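Local coordinates for protein nucleoside diphosphate kinase (Aquifex aeolicus, PDB 3ZTP) that probably catalyses transfer of the gamma phosphate of ATP to nucleoside diphosphates, by a ping-pong mechanism through a phosphorylated active-site histidine, with magnesium as cofactor, at residues A[88-93]-A[117-122]; A[4-9]-A[84-89]; A[24-29]-A[104-109]; A[74-79]-A[130-135]. All coordinates share one frame; numbering follows the deposited sequence. Where two conformers were deposited one is given.

Contact 1 (A[88-93]-A[117-122]). With SO4 (sulfate ion), chain D.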
loop_
_atom_site.group_PDB
_atom_site.type_symbol
_atom_site.label_atom_id
_atom_site.label_comp_id
_atom_site.label_asym_id
_atom_site.label_seq_id
_atom_site.Cartn_x
_atom_site.Cartn_y
_atom_site.Cartn_z
ATOM N N GLU A 88 -0.007 -8.597 28.595
ATOM C CA GLU A 88 -0.653 -8.398 29.904
ATOM C C GLU A 88 -1.940 -7.582 29.766
ATOM O O GLU A 88 -2.929 -7.797 30.464
ATOM C CB GLU A 88 0.314 -7.670 30.842
ATOM C CG GLU A 88 1.445 -8.542 31.361
ATOM C CD GLU A 88 2.483 -7.771 32.159
ATOM O OE1 GLU A 88 2.417 -6.523 32.210
ATOM O OE2 GLU A 88 3.375 -8.427 32.728
ATOM N N ILE A 89 -1.919 -6.609 28.872
ATOM C CA ILE A 89 -3.085 -5.789 28.625
ATOM C C ILE A 89 -4.197 -6.577 27.935
ATOM O O ILE A 89 -5.380 -6.356 28.219
ATOM C CB ILE A 89 -2.683 -4.559 27.800
ATOM C CG1 ILE A 89 -1.828 -3.607 28.639
ATOM C CG2 ILE A 89 -3.910 -3.808 27.242
ATOM C CD1 ILE A 89 -0.965 -2.661 27.815
ATOM N N ILE A 90 -3.846 -7.491 27.030
ATOM C CA ILE A 90 -4.909 -8.203 26.320
ATOM C C ILE A 90 -5.493 -9.324 27.154
ATOM O O ILE A 90 -6.690 -9.618 26.997
ATOM C CB ILE A 90 -4.498 -8.687 24.913
ATOM C CG1 ILE A 90 -3.513 -9.846 24.999
ATOM C CG2 ILE A 90 -3.933 -7.522 24.101
ATOM C CD1 ILE A 90 -3.038 -10.333 23.659
ATOM N N GLY A 91 -4.697 -9.927 28.044
ATOM C CA GLY A 91 -5.235 -10.941 28.925
ATOM C C GLY A 91 -5.135 -12.339 28.345
ATOM O O GLY A 91 -4.717 -12.530 27.199
ATOM N N PRO A 92 -5.547 -13.323 29.140
ATOM C CA PRO A 92 -5.483 -14.717 28.720
ATOM C C PRO A 92 -6.245 -14.989 27.427
ATOM O O PRO A 92 -7.265 -14.359 27.171
ATOM C CB PRO A 92 -6.157 -15.444 29.887
ATOM C CG PRO A 92 -6.056 -14.552 31.042
ATOM C CD PRO A 92 -6.023 -13.155 30.518
ATOM N N THR A 93 -5.740 -15.934 26.636
ATOM C CA THR A 93 -6.356 -16.357 25.384
ATOM C C THR A 93 -7.841 -16.632 25.528
ATOM O O THR A 93 -8.657 -16.275 24.668
ATOM C CB THR A 93 -5.708 -17.676 24.897
ATOM O OG1 THR A 93 -4.289 -17.525 24.910
ATOM C CG2 THR A 93 -6.186 -18.039 23.495
ATOM N N ASN A 117 -11.641 -14.117 20.346
ATOM C CA ASN A 117 -11.062 -13.479 21.521
ATOM C C ASN A 117 -10.504 -12.095 21.231
ATOM O O ASN A 117 -9.515 -11.677 21.840
ATOM C CB ASN A 117 -10.003 -14.362 22.185
ATOM C CG ASN A 117 -8.807 -14.604 21.316
ATOM O OD1 ASN A 117 -8.752 -14.187 20.171
ATOM N ND2 ASN A 117 -7.836 -15.318 21.869
ATOM N N ALA A 118 -11.141 -11.405 20.296
ATOM C CA ALA A 118 -10.990 -9.962 20.049
ATOM C C ALA A 118 -9.713 -9.512 19.385
ATOM O O ALA A 118 -9.750 -8.581 18.587
ATOM C CB ALA A 118 -11.222 -9.142 21.335
ATOM N N ILE A 119 -8.580 -10.089 19.755
ATOM C CA ILE A 119 -7.298 -9.494 19.414
ATOM C C ILE A 119 -6.205 -10.547 19.406
ATOM O O ILE A 119 -6.221 -11.501 20.180
ATOM C CB ILE A 119 -6.959 -8.327 20.399
ATOM C CG1 ILE A 119 -5.731 -7.524 19.968
ATOM C CG2 ILE A 119 -6.825 -8.845 21.852
ATOM C CD1 ILE A 119 -5.628 -6.188 20.692
ATOM N N HIS A 120 -5.271 -10.357 18.479
ATOM C CA HIS A 120 -4.015 -11.076 18.374
ATOM C C HIS A 120 -2.888 -10.141 18.817
ATOM O O HIS A 120 -2.900 -8.962 18.449
ATOM C CB HIS A 120 -3.740 -11.431 16.906
ATOM C CG HIS A 120 -2.345 -11.907 16.667
ATOM N ND1 HIS A 120 -1.992 -13.227 16.792
ATOM C CD2 HIS A 120 -1.215 -11.237 16.359
ATOM C CE1 HIS A 120 -0.697 -13.355 16.553
ATOM N NE2 HIS A 120 -0.207 -12.163 16.289
ATOM N N ALA A 121 -1.899 -10.654 19.536
ATOM C CA ALA A 121 -0.637 -9.936 19.723
ATOM C C ALA A 121 0.527 -10.880 19.553
ATOM O O ALA A 121 0.439 -12.061 19.905
ATOM C CB ALA A 121 -0.564 -9.275 21.095
ATOM N N SER A 122 1.626 -10.364 19.030
ATOM C CA SER A 122 2.841 -11.170 18.888
ATOM C C SER A 122 3.285 -11.754 20.233
ATOM O O SER A 122 3.174 -11.122 21.275
ATOM C CB SER A 122 3.978 -10.302 18.343
ATOM O OG SER A 122 3.597 -9.613 17.173
HETATM S S SO4 D . -4.134 -15.438 17.684
HETATM O O1 SO4 D . -4.478 -14.731 18.913
HETATM O O2 SO4 D . -2.695 -15.694 17.666
HETATM O O3 SO4 D . -4.777 -16.747 17.602
HETATM O O4 SO4 D . -4.556 -14.678 16.539
#
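Ile90 on Ile119 and Ala121 makes a buried apolar contact between the end of helix 82-90 and edge strand 119-121, and a hydrogen bond from the Asn117 side-chain amide holds the loop after the helix. Ile90 is modelled in two conformers; in the one described, CB lies 3.8 Å from CG2 of Ile119. CG1 of Ile90 sits between its backbone N and carbonyl carbon (chi1 72°), and the extended chain carries CD1 to Ala121 CB at 3.7 Å. Beyond the helix, Asn117 ND2 donates to Thr93 O at 3.1 Å. That bond is nearly straight (165°), lies in both the amide and carbonyl planes and uses a lone pair of the oxygen. Asn117 OD1 accepts from Lys11 NZ, so both ends of the amide are held. Lys11, Thr93 and Asn117 are predicted ATP-binding residues. His120, the predicted phosphohistidine, has its CB turned away from 88-93. Its ND1, the pros nitrogen, donates to sulfate O2 at 2.7 Å, consistent with where a phosphate would sit. The sulfate, probably from the crystallisation liquor, is also hydrogen-bonded to Tyr51 OH. Phe27 of helix 20-29 touches Ile90 and Ile119, Ile106 of helix 106-110 touches Ile119, and Ile8 of strand 3-10 packs on Ile119 and Ala121.

Contact 2 (A[4-9]-A[84-89])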
loop_
_atom_site.group_PDB
_atom_site.type_symbol
_atom_site.label_atom_id
_atom_site.label_comp_id
_atom_site.label_asym_id
_atom_site.label_seq_id
_atom_site.Cartn_x
_atom_site.Cartn_y
_atom_site.Cartn_z
ATOM N N GLU A 4 10.647 -2.000 22.384
ATOM C CA GLU A 4 10.298 -3.082 21.475
ATOM C C GLU A 4 9.126 -2.673 20.590
ATOM O O GLU A 4 8.387 -1.737 20.900
ATOM C CB GLU A 4 9.883 -4.323 22.272
ATOM C CG GLU A 4 11.005 -4.897 23.114
ATOM C CD GLU A 4 10.580 -6.019 24.046
ATOM O OE1 GLU A 4 9.368 -6.228 24.264
ATOM O OE2 GLU A 4 11.482 -6.697 24.589
ATOM N N ARG A 5 8.951 -3.394 19.488
ATOM C CA ARG A 5 7.754 -3.290 18.671
ATOM C C ARG A 5 7.011 -4.609 18.659
ATOM O O ARG A 5 7.606 -5.691 18.598
ATOM C CB ARG A 5 8.111 -2.925 17.240
ATOM C CG ARG A 5 8.609 -1.523 17.076
ATOM C CD ARG A 5 9.076 -1.247 15.666
ATOM N NE ARG A 5 9.479 0.152 15.542
ATOM C CZ ARG A 5 10.012 0.680 14.447
ATOM N NH1 ARG A 5 10.201 -0.078 13.382
ATOM N NH2 ARG A 5 10.359 1.965 14.428
ATOM N N THR A 6 5.683 -4.542 18.708
ATOM C CA THR A 6 4.867 -5.739 18.645
ATOM C C THR A 6 3.713 -5.474 17.703
ATOM O O THR A 6 3.370 -4.318 17.442
ATOM C CB THR A 6 4.391 -6.173 20.048
ATOM O OG1 THR A 6 3.795 -7.451 19.905
ATOM C CG2 THR A 6 3.364 -5.213 20.657
ATOM N N LEU A 7 3.123 -6.530 17.163
ATOM C CA LEU A 7 1.980 -6.392 16.260
ATOM C C LEU A 7 0.713 -6.776 16.995
ATOM O O LEU A 7 0.670 -7.843 17.620
ATOM C CB LEU A 7 2.151 -7.305 15.052
ATOM C CG LEU A 7 1.040 -7.102 14.008
ATOM C CD1 LEU A 7 1.305 -5.904 13.122
ATOM C CD2 LEU A 7 0.771 -8.347 13.182
ATOM N N ILE A 8 -0.328 -5.949 16.882
ATOM C CA ILE A 8 -1.671 -6.378 17.254
ATOM C C ILE A 8 -2.551 -6.455 16.023
ATOM O O ILE A 8 -2.375 -5.705 15.051
ATOM C CB ILE A 8 -2.340 -5.494 18.331
ATOM C CG1 ILE A 8 -2.448 -4.027 17.880
ATOM C CG2 ILE A 8 -1.593 -5.619 19.641
ATOM C CD1 ILE A 8 -3.418 -3.185 18.707
ATOM N N ILE A 9 -3.507 -7.383 16.058
ATOM C CA ILE A 9 -4.583 -7.415 15.051
ATOM C C ILE A 9 -5.905 -7.465 15.790
ATOM O O ILE A 9 -6.127 -8.371 16.598
ATOM C CB ILE A 9 -4.498 -8.613 14.095
ATOM C CG1 ILE A 9 -3.116 -8.662 13.455
ATOM C CG2 ILE A 9 -5.579 -8.473 13.047
ATOM C CD1 ILE A 9 -2.906 -9.906 12.572
ATOM N N LYS A 84 5.736 -8.049 26.151
ATOM C CA LYS A 84 5.144 -8.573 27.375
ATOM C C LYS A 84 3.998 -7.683 27.881
ATOM O O LYS A 84 2.976 -8.174 28.339
ATOM C CB LYS A 84 6.209 -8.730 28.460
ATOM C CG LYS A 84 5.681 -9.098 29.834
ATOM C CD LYS A 84 6.830 -9.143 30.840
ATOM C CE LYS A 84 6.364 -9.530 32.233
ATOM N NZ LYS A 84 7.501 -9.576 33.192
ATOM N N ARG A 85 4.173 -6.374 27.818
ATOM C CA ARG A 85 3.161 -5.486 28.373
ATOM C C ARG A 85 1.868 -5.578 27.573
ATOM O O ARG A 85 0.776 -5.585 28.140
ATOM C CB ARG A 85 3.655 -4.046 28.440
ATOM C CG ARG A 85 4.646 -3.771 29.558
ATOM C CD ARG A 85 5.283 -2.376 29.449
ATOM N NE ARG A 85 4.286 -1.314 29.542
ATOM C CZ ARG A 85 4.377 -0.128 28.936
ATOM N NH1 ARG A 85 5.417 0.184 28.175
ATOM N NH2 ARG A 85 3.410 0.760 29.085
ATOM N N VAL A 86 1.965 -5.651 26.253
ATOM C CA VAL A 86 0.782 -5.794 25.424
ATOM C C VAL A 86 0.079 -7.124 25.726
ATOM O O VAL A 86 -1.166 -7.164 25.820
ATOM C CB VAL A 86 1.125 -5.597 23.925
ATOM C CG1 VAL A 86 -0.000 -6.059 22.995
ATOM C CG2 VAL A 86 1.444 -4.125 23.679
ATOM N N ARG A 87 0.828 -8.196 25.964
ATOM C CA ARG A 87 0.173 -9.458 26.310
ATOM C C ARG A 87 -0.519 -9.414 27.680
ATOM O O ARG A 87 -1.540 -10.087 27.888
ATOM C CB ARG A 87 1.152 -10.619 26.187
ATOM C CG ARG A 87 1.511 -10.916 24.729
ATOM C CD ARG A 87 2.615 -11.959 24.607
ATOM N NE ARG A 87 2.197 -13.247 25.149
ATOM C CZ ARG A 87 2.304 -13.600 26.429
ATOM N NH1 ARG A 87 2.818 -12.761 27.320
ATOM N NH2 ARG A 87 1.893 -14.797 26.822
ATOM N N GLU A 88 -0.007 -8.597 28.595
ATOM C CA GLU A 88 -0.653 -8.398 29.904
ATOM C C GLU A 88 -1.940 -7.582 29.766
ATOM O O GLU A 88 -2.929 -7.797 30.464
ATOM C CB GLU A 88 0.314 -7.670 30.842
ATOM C CG GLU A 88 1.445 -8.542 31.361
ATOM C CD GLU A 88 2.483 -7.771 32.159
ATOM O OE1 GLU A 88 2.417 -6.523 32.210
ATOM O OE2 GLU A 88 3.375 -8.427 32.728
ATOM N N ILE A 89 -1.919 -6.609 28.872
ATOM C CA ILE A 89 -3.085 -5.789 28.625
ATOM C C ILE A 89 -4.197 -6.577 27.935
ATOM O O ILE A 89 -5.380 -6.356 28.219
ATOM C CB ILE A 89 -2.683 -4.559 27.800
ATOM C CG1 ILE A 89 -1.828 -3.607 28.639
ATOM C CG2 ILE A 89 -3.910 -3.808 27.242
ATOM C CD1 ILE A 89 -0.965 -2.661 27.815
HETATM O O HOH W 1 8.626 -7.658 26.322
#
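Val86 reaches from helix 82-90 to Thr6 and Ile8 of strand 3-10. Its CB is 4.0 Å from CG2 of Thr6. The CG2 branch of Val86 comes closer to the same Thr6 methyl, at 3.7 Å, and the two side chains meet tip to tip. The other branch, CG1, stands anti to the backbone N (chi1 166°) and leads on to Ile8, whose CG2 it meets at 3.7 Å. Ile8 and Val86 cross at about a right angle. One valine thus spans two inward-facing positions of the strand, Thr6 and Ile8, while Leu7 between them points away, to the opposite face of the sheet. The setting is the ferredoxin-like alpha/beta sandwich of the NDK family. Strand 3-10 lies inside the four-stranded antiparallel sheet, and helix 82-90 packs on one face of it. The short segments run 34° apart, with their axes 9.4 Å from each other at closest approach. Phe27 of helix 20-29 and Leu77 of strand 72-78 also touch both Ile8 and Val86. At the start of the helix the contact turns polar. Glu4 OE1 accepts directly from Ile83 N. The carboxylate faces the amino end of the helix, where the helix dipole would probably favour its negative charge. A water donates to the same OE1 of Glu4 at 2.6 Å and accepts from Lys84 N at 2.9 Å.

Contact 3 (A[24-29]-A[104-109])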
loop_
_atom_site.group_PDB
_atom_site.type_symbol
_atom_site.label_atom_id
_atom_site.label_comp_id
_atom_site.label_asym_id
_atom_site.label_seq_id
_atom_site.Cartn_x
_atom_site.Cartn_y
_atom_site.Cartn_z
ATOM N N LEU A 24 -7.838 0.689 20.457
ATOM C CA LEU A 24 -6.719 1.565 20.157
ATOM C C LEU A 24 -6.494 2.571 21.275
ATOM O O LEU A 24 -5.348 2.822 21.668
ATOM C CB LEU A 24 -6.900 2.276 18.816
ATOM C CG LEU A 24 -6.896 1.349 17.611
ATOM C CD1 LEU A 24 -7.150 2.153 16.350
ATOM C CD2 LEU A 24 -5.562 0.577 17.483
ATOM N N ASP A 25 -7.575 3.152 21.803
ATOM C CA ASP A 25 -7.481 4.112 22.893
ATOM C C ASP A 25 -6.724 3.499 24.068
ATOM O O ASP A 25 -5.855 4.129 24.677
ATOM C CB ASP A 25 -8.878 4.574 23.338
ATOM C CG ASP A 25 -8.820 5.633 24.403
ATOM O OD1 ASP A 25 -8.073 6.597 24.273
ATOM O OD2 ASP A 25 -9.526 5.479 25.423
ATOM N N ARG A 26 -7.057 2.257 24.414
ATOM C CA ARG A 26 -6.407 1.635 25.537
ATOM C C ARG A 26 -4.885 1.576 25.351
ATOM O O ARG A 26 -4.112 1.895 26.248
ATOM C CB ARG A 26 -6.946 0.225 25.753
ATOM C CG ARG A 26 -6.219 -0.567 26.843
ATOM C CD ARG A 26 -6.316 0.125 28.240
ATOM N NE ARG A 26 -5.890 -0.819 29.265
ATOM C CZ ARG A 26 -6.634 -1.839 29.674
ATOM N NH1 ARG A 26 -7.884 -1.956 29.257
ATOM N NH2 ARG A 26 -6.142 -2.688 30.538
ATOM N N PHE A 27 -4.435 1.148 24.173
ATOM C CA PHE A 27 -2.994 1.042 23.972
ATOM C C PHE A 27 -2.308 2.399 23.968
ATOM O O PHE A 27 -1.207 2.529 24.439
ATOM C CB PHE A 27 -2.672 0.234 22.707
ATOM C CG PHE A 27 -2.979 -1.229 22.873
ATOM C CD1 PHE A 27 -2.233 -1.985 23.740
ATOM C CD2 PHE A 27 -4.032 -1.810 22.219
ATOM C CE1 PHE A 27 -2.516 -3.329 23.944
ATOM C CE2 PHE A 27 -4.306 -3.138 22.400
ATOM C CZ PHE A 27 -3.550 -3.897 23.261
ATOM N N ILE A 28 -2.981 3.411 23.434
ATOM C CA ILE A 28 -2.461 4.782 23.496
ATOM C C ILE A 28 -2.319 5.216 24.961
ATOM O O ILE A 28 -1.267 5.743 25.372
ATOM C CB ILE A 28 -3.370 5.738 22.702
ATOM C CG1 ILE A 28 -3.272 5.413 21.204
ATOM C CG2 ILE A 28 -2.979 7.186 22.976
ATOM C CD1 ILE A 28 -4.430 5.994 20.398
ATOM N N GLN A 29 -3.363 4.982 25.760
ATOM C CA GLN A 29 -3.322 5.413 27.155
ATOM C C GLN A 29 -2.334 4.634 28.004
ATOM O O GLN A 29 -1.821 5.137 29.013
ATOM C CB GLN A 29 -4.708 5.368 27.780
ATOM C CG GLN A 29 -5.745 6.264 27.065
ATOM C CD GLN A 29 -5.191 7.606 26.637
ATOM O OE1 GLN A 29 -4.430 8.264 27.337
ATOM N NE2 GLN A 29 -5.574 8.012 25.438
ATOM N N ASN A 104 -10.415 -5.883 33.230
ATOM C CA ASN A 104 -10.253 -4.764 32.322
ATOM C C ASN A 104 -9.297 -5.074 31.181
ATOM O O ASN A 104 -8.902 -4.176 30.454
ATOM C CB ASN A 104 -9.773 -3.500 33.065
ATOM C CG ASN A 104 -10.036 -2.233 32.295
ATOM O OD1 ASN A 104 -11.026 -2.122 31.572
ATOM N ND2 ASN A 104 -9.089 -1.305 32.356
ATOM N N SER A 105 -8.934 -6.337 31.001
ATOM C CA SER A 105 -8.128 -6.706 29.852
ATOM C C SER A 105 -8.936 -6.624 28.573
ATOM O O SER A 105 -10.160 -6.680 28.579
ATOM C CB SER A 105 -7.543 -8.092 30.027
ATOM O OG SER A 105 -8.531 -9.113 30.044
ATOM N N ILE A 106 -8.246 -6.502 27.449
ATOM C CA ILE A 106 -8.948 -6.397 26.180
ATOM C C ILE A 106 -9.852 -7.619 25.970
ATOM O O ILE A 106 -10.994 -7.481 25.537
ATOM C CB ILE A 106 -7.970 -6.245 24.986
ATOM C CG1 ILE A 106 -7.087 -5.000 25.118
ATOM C CG2 ILE A 106 -8.733 -6.257 23.683
ATOM C CD1 ILE A 106 -7.844 -3.723 25.224
ATOM N N ARG A 107 -9.343 -8.822 26.242
ATOM C CA ARG A 107 -10.133 -10.029 25.999
ATOM C C ARG A 107 -11.295 -10.145 26.962
ATOM O O ARG A 107 -12.377 -10.600 26.595
ATOM C CB ARG A 107 -9.254 -11.288 25.982
ATOM C CG ARG A 107 -8.355 -11.270 24.756
ATOM C CD ARG A 107 -7.384 -12.376 24.720
ATOM N NE ARG A 107 -6.710 -12.459 23.443
ATOM C CZ ARG A 107 -5.512 -12.990 23.287
ATOM N NH1 ARG A 107 -4.821 -13.414 24.323
ATOM N NH2 ARG A 107 -4.982 -13.106 22.088
ATOM N N ALA A 108 -11.114 -9.711 28.205
ATOM C CA ALA A 108 -12.226 -9.696 29.140
ATOM C C ALA A 108 -13.307 -8.742 28.668
ATOM O O ALA A 108 -14.504 -9.043 28.777
ATOM C CB ALA A 108 -11.763 -9.331 30.522
ATOM N N GLN A 109 -12.908 -7.580 28.179
ATOM C CA GLN A 109 -13.861 -6.543 27.791
ATOM C C GLN A 109 -14.578 -6.832 26.494
ATOM O O GLN A 109 -15.765 -6.538 26.366
ATOM C CB GLN A 109 -13.144 -5.203 27.682
ATOM C CG GLN A 109 -12.703 -4.701 29.045
ATOM C CD GLN A 109 -13.856 -4.084 29.827
ATOM O OE1 GLN A 109 -14.131 -4.457 30.997
ATOM N NE2 GLN A 109 -14.527 -3.122 29.200
#
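Arg26 of helix 20-29 grips the backbone carbonyl of Asn104, just before helix 106-110. NH1 donates to Asn104 O at 2.7 Å, with an N-H...O angle of 159°. The oxygen lies in the guanidinium plane and is approached nearly along the C=O axis. NH2 adds a weak bond to the same oxygen at 3.1 Å. NE is taken by a salt bridge to Glu30. ND2 of the Asn104 side-chain amide lies over one face of the guanidinium, and the two planes are 13° apart. This ND2 is 3.4 Å from Arg26 NH1, but both are donors, so no bond forms there. Ser105 is the N-cap of helix 106-110, and its OG accepts from Ala108 N. Elsewhere on helix 20-29, Asp25 makes a salt bridge to Lys22 of the second subunit. The apolar contacts involve the aliphatic part of Arg26 and the Phe27 ring. Arg26 CG, anti to the backbone N (chi1 174°), runs past CD1 of Ile106 at 3.9 Å, the side chains pointing opposite ways. Phe27 CZ touches Ile106 CG1 at 4.1 Å, in the buried layer shared with Ile119. With NE in a salt bridge, NH1 in a good bond and NH2 in a weak one, the rotation of the guanidinium is probably restrained, and its charge would probably polarise the Asn104 carbonyl.

Contact 4 (A[74-79]-A[130-135])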
loop_
_atom_site.group_PDB
_atom_site.type_symbol
_atom_site.label_atom_id
_atom_site.label_comp_id
_atom_site.label_asym_id
_atom_site.label_seq_id
_atom_site.Cartn_x
_atom_site.Cartn_y
_atom_site.Cartn_z
ATOM N N ALA A 74 -4.708 -3.991 11.818
ATOM C CA ALA A 74 -3.434 -4.245 12.478
ATOM C C ALA A 74 -2.742 -2.944 12.848
ATOM O O ALA A 74 -2.921 -1.915 12.179
ATOM C CB ALA A 74 -2.513 -5.072 11.562
ATOM N N ALA A 75 -1.949 -2.997 13.928
ATOM C CA ALA A 75 -1.137 -1.871 14.367
ATOM C C ALA A 75 0.189 -2.361 14.874
ATOM O O ALA A 75 0.273 -3.451 15.463
ATOM C CB ALA A 75 -1.838 -1.102 15.476
ATOM N N VAL A 76 1.229 -1.580 14.628
ATOM C CA VAL A 76 2.501 -1.814 15.266
ATOM C C VAL A 76 2.554 -0.886 16.474
ATOM O O VAL A 76 2.362 0.323 16.342
ATOM C CB VAL A 76 3.679 -1.503 14.321
ATOM C CG1 VAL A 76 5.008 -1.638 15.065
ATOM C CG2 VAL A 76 3.635 -2.417 13.106
ATOM N N LEU A 77 2.806 -1.469 17.639
ATOM C CA LEU A 77 2.918 -0.741 18.891
ATOM C C LEU A 77 4.353 -0.758 19.346
ATOM O O LEU A 77 4.993 -1.810 19.378
ATOM C CB LEU A 77 2.036 -1.391 19.965
ATOM C CG LEU A 77 0.560 -1.501 19.622
ATOM C CD1 LEU A 77 -0.145 -2.133 20.788
ATOM C CD2 LEU A 77 -0.034 -0.145 19.301
ATOM N N GLU A 78 4.862 0.412 19.733
ATOM C CA GLU A 78 6.236 0.564 20.195
ATOM C C GLU A 78 6.287 1.132 21.601
ATOM O O GLU A 78 5.598 2.089 21.922
ATOM C CB GLU A 78 6.986 1.476 19.224
ATOM C CG GLU A 78 8.440 1.720 19.575
ATOM C CD GLU A 78 9.096 2.633 18.556
ATOM O OE1 GLU A 78 9.287 2.193 17.401
ATOM O OE2 GLU A 78 9.383 3.797 18.888
ATOM N N GLY A 79 7.109 0.525 22.432
ATOM C CA GLY A 79 7.330 1.037 23.769
ATOM C C GLY A 79 8.213 0.116 24.580
ATOM O O GLY A 79 8.554 -0.978 24.160
ATOM N N TYR A 130 8.538 -11.351 12.362
ATOM C CA TYR A 130 7.824 -12.001 11.262
ATOM C C TYR A 130 6.470 -11.391 10.987
ATOM O O TYR A 130 6.101 -11.102 9.847
ATOM C CB TYR A 130 7.621 -13.499 11.567
ATOM C CG TYR A 130 6.750 -14.216 10.540
ATOM C CD1 TYR A 130 7.268 -14.559 9.318
ATOM C CD2 TYR A 130 5.411 -14.530 10.793
ATOM C CE1 TYR A 130 6.499 -15.197 8.368
ATOM C CE2 TYR A 130 4.627 -15.166 9.833
ATOM C CZ TYR A 130 5.188 -15.491 8.619
ATOM O OH TYR A 130 4.483 -16.130 7.617
ATOM N N GLU A 131 5.690 -11.201 12.039
ATOM C CA GLU A 131 4.336 -10.742 11.885
ATOM C C GLU A 131 4.265 -9.294 11.424
ATOM O O GLU A 131 3.426 -8.948 10.576
ATOM C CB GLU A 131 3.618 -10.872 13.226
ATOM C CG GLU A 131 3.419 -12.333 13.636
ATOM C CD GLU A 131 2.760 -12.501 14.981
ATOM O OE1 GLU A 131 2.368 -11.507 15.608
ATOM O OE2 GLU A 131 2.624 -13.664 15.402
ATOM N N ILE A 132 5.127 -8.437 11.970
ATOM C CA ILE A 132 5.159 -7.044 11.510
ATOM C C ILE A 132 5.478 -7.005 10.029
ATOM O O ILE A 132 4.771 -6.321 9.289
ATOM C CB ILE A 132 6.156 -6.233 12.322
ATOM C CG1 ILE A 132 5.634 -6.060 13.750
ATOM C CG2 ILE A 132 6.385 -4.884 11.671
ATOM C CD1 ILE A 132 6.659 -5.470 14.717
ATOM N N CYS A 133 6.511 -7.711 9.580
ATOM C CA CYS A 133 6.862 -7.726 8.164
ATOM C C CYS A 133 5.775 -8.361 7.305
ATOM O O CYS A 133 5.633 -8.030 6.120
ATOM C CB CYS A 133 8.184 -8.461 7.959
ATOM S SG CYS A 133 9.619 -7.500 8.501
ATOM N N PHE A 134 5.008 -9.278 7.858
ATOM C CA PHE A 134 3.969 -9.883 7.056
ATOM C C PHE A 134 2.924 -8.845 6.650
ATOM O O PHE A 134 2.376 -8.898 5.541
ATOM C CB PHE A 134 3.290 -11.041 7.780
ATOM C CG PHE A 134 2.565 -11.958 6.850
ATOM C CD1 PHE A 134 1.273 -11.715 6.433
ATOM C CD2 PHE A 134 3.238 -13.028 6.320
ATOM C CE1 PHE A 134 0.645 -12.562 5.525
ATOM C CE2 PHE A 134 2.612 -13.886 5.415
ATOM C CZ PHE A 134 1.319 -13.636 5.014
ATOM N N ILE A 135 2.622 -7.912 7.545
ATOM C CA ILE A 135 1.528 -6.970 7.352
ATOM C C ILE A 135 1.994 -5.613 6.823
ATOM O O ILE A 135 1.314 -4.999 6.015
ATOM C CB ILE A 135 0.778 -6.753 8.698
ATOM C CG1 ILE A 135 0.267 -8.090 9.252
ATOM C CG2 ILE A 135 -0.359 -5.738 8.546
ATOM C CD1 ILE A 135 -0.635 -8.873 8.298
#
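The touching pairs, Ala74 with Ile135 and Val76 with Ile132, contain no flat group; the rings belong to the flanks of the helix. The Phe134 ring has Ile135 CD1 at its edge, in the ring plane. The Tyr130 ring makes an edge-to-face contact with Tyr52. Across the contact everything is aliphatic. Ala74 CB meets Ile135 CG2 at 3.8 Å; Ile135 is modelled in two conformers, of which this is one. Val76 CG2 touches CG2 of Ile132 at 4.0 Å, and the two side chains cross at about a right angle. Ile132 has CG1 anti to its carbonyl carbon (chi1 -69°) and an extended chi2, which brings CD1 to within 4.2 Å of Val76 CG1. A step of two residues along the strand, Ala74 to Val76, is matched by a step of three along the helix, Ile135 to Ile132. Helix 125-135 covers the face of the ferredoxin-like sheet opposite to helices 20-29 and 82-90. Strand 72-78 lies inside that sheet. Its Ala75 points away from the helix, and both Ala75 and Leu77 pack on Ile8. Phe40 of strand 33-40 and Phe136 extend the apolar layer around Ala74. The third subunit also meets this helix. Cys133, which has two conformers, is modelled in a disulfide with Cys133 of that subunit, the kind of intersubunit bridge that stabilises this tetramer. Leu139 of that subunit packs on Phe134 and Ile135.

How the contacts relate
From the N terminus, strand 3-10 opens the loop that contact 2 closes at helix 82-90. Helix 20-29 opens the next, closed by contact 3 at 104-109, so contacts 2 and 3 cross. Strand 72-78 starts contact 4, which ends on helix 125-135 and crosses both. Contact 1 begins at 88-93, where contact 2 ends, and closes at 117-122. It crosses contact 3 and is nested inside contact 4. Contacts 1 and 2 tie helix 82-90 to neighbouring strands, and contact 3 joins two helices on that side. Contact 4 fastens the other face. Phe27 touching Leu77 links contacts 3 and 4, whose centres are about 17 Å apart.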